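Local coordinates for protein citrinin polyketide synthase (PDB 5MPT) that makes the keto-aldehyde precursor of the mycotoxin citrinin as a non-reducing polyketide synthase, of which this chain includes the C-methyltransferase domain, at residues Lys352-Thr355 with His361-Trp364; Ile296-Ile301 with Thr348-Ile353. All coordinates share one frame; numbering follows the deposited sequence.

Contact 1 (Lys352-Thr355 with His361-Trp364); sequences KILT and HVDW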
loop_
_atom_site.group_PDB
_atom_site.type_symbol
_atom_site.label_atom_id
_atom_site.label_comp_id
_atom_site.label_asym_id
_atom_site.label_seq_id
_atom_site.Cartn_x
_atom_site.Cartn_y
_atom_site.Cartn_z
ATOM N N LYS A 352 17.439 -5.398 4.687
ATOM C CA LYS A 352 18.277 -6.515 4.256
ATOM C C LYS A 352 18.399 -6.547 2.742
ATOM O O LYS A 352 19.508 -6.612 2.199
ATOM C CB LYS A 352 17.708 -7.834 4.777
ATOM C CG LYS A 352 18.656 -9.016 4.600
ATOM C CD LYS A 352 17.997 -10.348 4.949
ATOM C CE LYS A 352 16.984 -10.781 3.887
ATOM N NZ LYS A 352 16.337 -12.088 4.197
ATOM N N ILE A 353 17.266 -6.499 2.042
ATOM C CA ILE A 353 17.293 -6.501 0.584
ATOM C C ILE A 353 18.100 -5.318 0.079
ATOM O O ILE A 353 19.007 -5.467 -0.746
ATOM C CB ILE A 353 15.865 -6.458 0.017
ATOM C CG1 ILE A 353 15.042 -7.667 0.504
ATOM C CG2 ILE A 353 15.897 -6.359 -1.500
ATOM C CD1 ILE A 353 15.485 -8.976 -0.027
ATOM N N LEU A 354 17.745 -4.119 0.547
ATOM C CA LEU A 354 18.325 -2.882 0.036
ATOM C C LEU A 354 19.833 -2.870 0.212
ATOM O O LEU A 354 20.571 -2.519 -0.712
ATOM C CB LEU A 354 17.682 -1.699 0.745
ATOM C CG LEU A 354 16.235 -1.460 0.362
ATOM C CD1 LEU A 354 15.545 -0.603 1.409
ATOM C CD2 LEU A 354 16.171 -0.786 -0.992
ATOM N N THR A 355 20.310 -3.300 1.377
ATOM C CA THR A 355 21.744 -3.335 1.619
ATOM C C THR A 355 22.429 -4.324 0.683
ATOM O O THR A 355 23.518 -4.053 0.158
ATOM C CB THR A 355 21.995 -3.712 3.075
ATOM O OG1 THR A 355 21.438 -2.704 3.921
ATOM C CG2 THR A 355 23.468 -3.839 3.367
ATOM N N HIS A 361 22.736 3.440 2.742
ATOM C CA HIS A 361 22.146 3.927 3.983
ATOM C C HIS A 361 20.655 3.683 3.922
ATOM O O HIS A 361 20.018 4.064 2.938
ATOM C CB HIS A 361 22.395 5.414 4.195
ATOM C CG HIS A 361 21.781 5.960 5.453
ATOM N ND1 HIS A 361 22.378 5.831 6.687
ATOM C CD2 HIS A 361 20.627 6.643 5.664
ATOM C CE1 HIS A 361 21.633 6.427 7.601
ATOM N NE2 HIS A 361 20.567 6.932 7.006
ATOM N N VAL A 362 20.107 3.065 4.965
ATOM C CA VAL A 362 18.676 2.794 5.055
ATOM C C VAL A 362 18.158 3.318 6.383
ATOM O O VAL A 362 18.758 3.065 7.434
ATOM C CB VAL A 362 18.355 1.296 4.932
ATOM C CG1 VAL A 362 16.846 1.075 5.023
ATOM C CG2 VAL A 362 18.974 0.720 3.630
ATOM N N ASP A 363 17.031 4.019 6.334
ATOM C CA ASP A 363 16.361 4.512 7.535
ATOM C C ASP A 363 14.853 4.420 7.306
ATOM O O ASP A 363 14.384 4.223 6.176
ATOM C CB ASP A 363 16.817 5.942 7.850
ATOM C CG ASP A 363 16.578 6.353 9.322
ATOM O OD1 ASP A 363 16.003 5.571 10.108
ATOM O OD2 ASP A 363 17.004 7.475 9.694
ATOM N N TRP A 364 14.072 4.543 8.382
ATOM C CA TRP A 364 12.622 4.564 8.195
ATOM C C TRP A 364 11.946 5.289 9.341
ATOM O O TRP A 364 12.536 5.504 10.398
ATOM C CB TRP A 364 12.017 3.168 8.060
ATOM C CG TRP A 364 12.377 2.222 9.160
ATOM C CD1 TRP A 364 11.744 2.064 10.363
ATOM C CD2 TRP A 364 13.449 1.284 9.143
ATOM N NE1 TRP A 364 12.375 1.095 11.102
ATOM C CE2 TRP A 364 13.422 0.594 10.368
ATOM C CE3 TRP A 364 14.449 0.970 8.210
ATOM C CZ2 TRP A 364 14.349 -0.396 10.680
ATOM C CZ3 TRP A 364 15.362 -0.005 8.526
ATOM C CH2 TRP A 364 15.303 -0.679 9.750
#
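Next to Val362, which packs on Leu354, the carboxylate oxygen Asp363 OD1 is held by two nitrogens. Trp364 N donates to Asp363 OD1 at 2.8 Å. The bond is bent, with an N-H...O angle of 136°, and it reaches the oxygen from above the carboxylate plane. Lys25 NZ adds a salt bridge to the same oxygen, so strand 361-364 is tied to helix 14-26 on that side. Val362 points toward helix 347-356. Its CG1 is anti to the backbone N (chi1 -180°), and the two methyls meet different atoms of Leu354. Val362 CG2 rests 4.0 Å from Leu354 CB. Val362 CG2 also lies 4.2 Å from Thr355 OG1, a looser touch. That hydroxyl spends its hydrogen bond on Lys351 O, one turn back in its own helix. Val362 CG1 sits 4.2 Å from Leu354 CD1. The two side chains cross at about a right angle. Val362 CG1 also meets the edge of the Trp364 ring in its plane, 4.0 Å from Trp364 CZ3. Leu354 further touches Ala380 on the neighbouring strand 375-381. This is a helix laid against the edge strand that follows it. The sheet has strand order 3-2-1-4-5-7-6 with one antiparallel strand, the Rossmann-like fold of class I methyltransferases.

Contact 2 (Ile296-Ile301 with Thr348-Ile353); sequences ISTRNI and THWKKI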
loop_
_atom_site.group_PDB
_atom_site.type_symbol
_atom_site.label_atom_id
_atom_site.label_comp_id
_atom_site.label_asym_id
_atom_site.label_seq_id
_atom_site.Cartn_x
_atom_site.Cartn_y
_atom_site.Cartn_z
ATOM N N ILE A 296 15.730 -8.054 -7.157
ATOM C CA ILE A 296 15.765 -7.628 -8.553
ATOM C C ILE A 296 15.147 -6.246 -8.697
ATOM O O ILE A 296 15.708 -5.364 -9.360
ATOM C CB ILE A 296 15.061 -8.677 -9.443
ATOM C CG1 ILE A 296 15.871 -9.967 -9.457
ATOM C CG2 ILE A 296 14.814 -8.145 -10.843
ATOM C CD1 ILE A 296 15.167 -11.116 -10.178
ATOM N N SER A 297 13.990 -6.023 -8.061
ATOM C CA SER A 297 13.322 -4.739 -8.224
ATOM C C SER A 297 14.151 -3.596 -7.635
ATOM O O SER A 297 14.288 -2.536 -8.253
ATOM C CB SER A 297 11.952 -4.770 -7.585
ATOM O OG SER A 297 11.142 -5.670 -8.296
ATOM N N THR A 298 14.687 -3.776 -6.427
ATOM C CA THR A 298 15.387 -2.678 -5.798
ATOM C C THR A 298 16.750 -2.480 -6.448
ATOM O O THR A 298 17.267 -1.365 -6.458
ATOM C CB THR A 298 15.502 -2.881 -4.271
ATOM O OG1 THR A 298 16.244 -4.066 -3.991
ATOM C CG2 THR A 298 14.096 -2.943 -3.562
ATOM N N ARG A 299 17.335 -3.536 -7.010
ATOM C CA ARG A 299 18.561 -3.376 -7.784
ATOM C C ARG A 299 18.298 -2.559 -9.043
ATOM O O ARG A 299 19.064 -1.644 -9.379
ATOM C CB ARG A 299 19.144 -4.745 -8.136
ATOM C CG ARG A 299 20.526 -4.663 -8.797
ATOM C CD ARG A 299 21.141 -6.029 -9.010
ATOM N NE ARG A 299 21.635 -6.638 -7.773
ATOM C CZ ARG A 299 21.106 -7.706 -7.178
ATOM N NH1 ARG A 299 20.043 -8.323 -7.687
ATOM N NH2 ARG A 299 21.652 -8.168 -6.061
ATOM N N ASN A 300 17.213 -2.872 -9.752
ATOM C CA ASN A 300 16.822 -2.073 -10.905
ATOM C C ASN A 300 16.683 -0.605 -10.521
ATOM O O ASN A 300 17.191 0.284 -11.209
ATOM C CB ASN A 300 15.509 -2.584 -11.494
ATOM C CG ASN A 300 15.621 -3.967 -12.103
ATOM O OD1 ASN A 300 16.700 -4.414 -12.493
ATOM N ND2 ASN A 300 14.494 -4.636 -12.219
ATOM N N ILE A 301 15.965 -0.338 -9.423
ATOM C CA ILE A 301 15.788 1.027 -8.952
ATOM C C ILE A 301 17.138 1.660 -8.660
ATOM O O ILE A 301 17.391 2.822 -9.011
ATOM C CB ILE A 301 14.860 1.015 -7.727
ATOM C CG1 ILE A 301 13.451 0.615 -8.206
ATOM C CG2 ILE A 301 14.966 2.328 -7.005
ATOM C CD1 ILE A 301 12.460 0.314 -7.084
ATOM N N THR A 348 12.737 -4.086 8.499
ATOM C CA THR A 348 13.995 -4.788 8.728
ATOM C C THR A 348 14.338 -5.682 7.542
ATOM O O THR A 348 15.510 -5.790 7.154
ATOM C CB THR A 348 13.914 -5.603 10.020
ATOM O OG1 THR A 348 12.738 -6.430 10.005
ATOM C CG2 THR A 348 13.856 -4.686 11.232
ATOM N N HIS A 349 13.328 -6.313 6.942
ATOM C CA HIS A 349 13.551 -7.114 5.749
ATOM C C HIS A 349 13.898 -6.234 4.566
ATOM O O HIS A 349 14.793 -6.557 3.775
ATOM C CB HIS A 349 12.302 -7.939 5.427
ATOM C CG HIS A 349 12.426 -8.744 4.173
ATOM N ND1 HIS A 349 13.159 -9.909 4.108
ATOM C CD2 HIS A 349 11.919 -8.546 2.933
ATOM C CE1 HIS A 349 13.091 -10.397 2.883
ATOM N NE2 HIS A 349 12.336 -9.596 2.154
ATOM N N TRP A 350 13.159 -5.143 4.394
ATOM C CA TRP A 350 13.491 -4.200 3.342
ATOM C C TRP A 350 14.942 -3.751 3.450
ATOM O O TRP A 350 15.642 -3.672 2.446
ATOM C CB TRP A 350 12.553 -3.003 3.401
ATOM C CG TRP A 350 11.199 -3.263 2.864
ATOM C CD1 TRP A 350 10.061 -3.483 3.567
ATOM C CD2 TRP A 350 10.835 -3.307 1.483
ATOM N NE1 TRP A 350 9.006 -3.663 2.711
ATOM C CE2 TRP A 350 9.465 -3.574 1.421
ATOM C CE3 TRP A 350 11.551 -3.166 0.289
ATOM C CZ2 TRP A 350 8.783 -3.696 0.206
ATOM C CZ3 TRP A 350 10.869 -3.283 -0.902
ATOM C CH2 TRP A 350 9.522 -3.542 -0.946
ATOM N N LYS A 351 15.416 -3.451 4.661
ATOM C CA LYS A 351 16.812 -3.044 4.810
ATOM C C LYS A 351 17.753 -4.150 4.344
ATOM O O LYS A 351 18.756 -3.881 3.670
ATOM C CB LYS A 351 17.091 -2.665 6.265
ATOM C CG LYS A 351 18.517 -2.265 6.565
ATOM C CD LYS A 351 18.656 -1.904 8.032
ATOM C CE LYS A 351 20.090 -1.504 8.432
ATOM N NZ LYS A 351 20.357 -0.058 8.251
ATOM N N LYS A 352 17.439 -5.398 4.687
ATOM C CA LYS A 352 18.277 -6.515 4.256
ATOM C C LYS A 352 18.399 -6.547 2.742
ATOM O O LYS A 352 19.508 -6.612 2.199
ATOM C CB LYS A 352 17.708 -7.834 4.777
ATOM C CG LYS A 352 18.656 -9.016 4.600
ATOM C CD LYS A 352 17.997 -10.348 4.949
ATOM C CE LYS A 352 16.984 -10.781 3.887
ATOM N NZ LYS A 352 16.337 -12.088 4.197
ATOM N N ILE A 353 17.266 -6.499 2.042
ATOM C CA ILE A 353 17.293 -6.501 0.584
ATOM C C ILE A 353 18.100 -5.318 0.079
ATOM O O ILE A 353 19.007 -5.467 -0.746
ATOM C CB ILE A 353 15.865 -6.458 0.017
ATOM C CG1 ILE A 353 15.042 -7.667 0.504
ATOM C CG2 ILE A 353 15.897 -6.359 -1.500
ATOM C CD1 ILE A 353 15.485 -8.976 -0.027
#
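Thr298 reaches from helix 294-304 toward Trp350 and Ile353 of helix 347-356. Its CB is aimed at that helix and splits into two branches. The hydroxyl branch lies between the backbone N and the carbonyl carbon (chi1 61°). Thr298 OG1 comes within 3.4 Å of Ile353 CG2, a close van der Waals contact. Its hydrogen bond goes to Leu294 O, one turn back in its own helix, so a buried polar atom is satisfied. The methyl branch is anti to the carbonyl carbon, beside the backbone N. Thr298 CG2 stands 4.2 Å from Trp350 CZ3, at the ring edge and near the ring plane. The two helices are neighbours on one side of the Rossmann-like methyltransferase sheet, and their closest CA atoms, of Thr298 and Ile353, are 7.7 Å apart. Ile353 crosses Thr298 at about a right angle, and it also touches Leu294 and Glu295. The Trp350 side chain touches Leu313 and Glu315 on strand 309-316. At nearest atoms it is about 3 Å from the side chain of Glu315 and about 4 Å from that of His289, both active-site residues for methyl transfer. Bound S-adenosyl-L-homocysteine is about 11 Å away by the same measure.

In the fold
From the N terminus, the chain first enters contact 2 at residues 296-301. It then passes through strand 309-316 and helix 321-327 before helix 347-356 closes this loop of 46 residues. Contact 1 begins where contact 2 ends, sharing Lys352 and Ile353, and closes a much shorter loop of five residues. The two follow in series, and neither lies inside the other. Helix 347-356 serves both. Contact 2 links it to helix 294-304, and contact 1 links it to edge strand 361-364. The contact centres are about 7 Å apart. Leu354 CD2 lies 3.9 Å from Thr298 CG2, so the two packing zones are continuous.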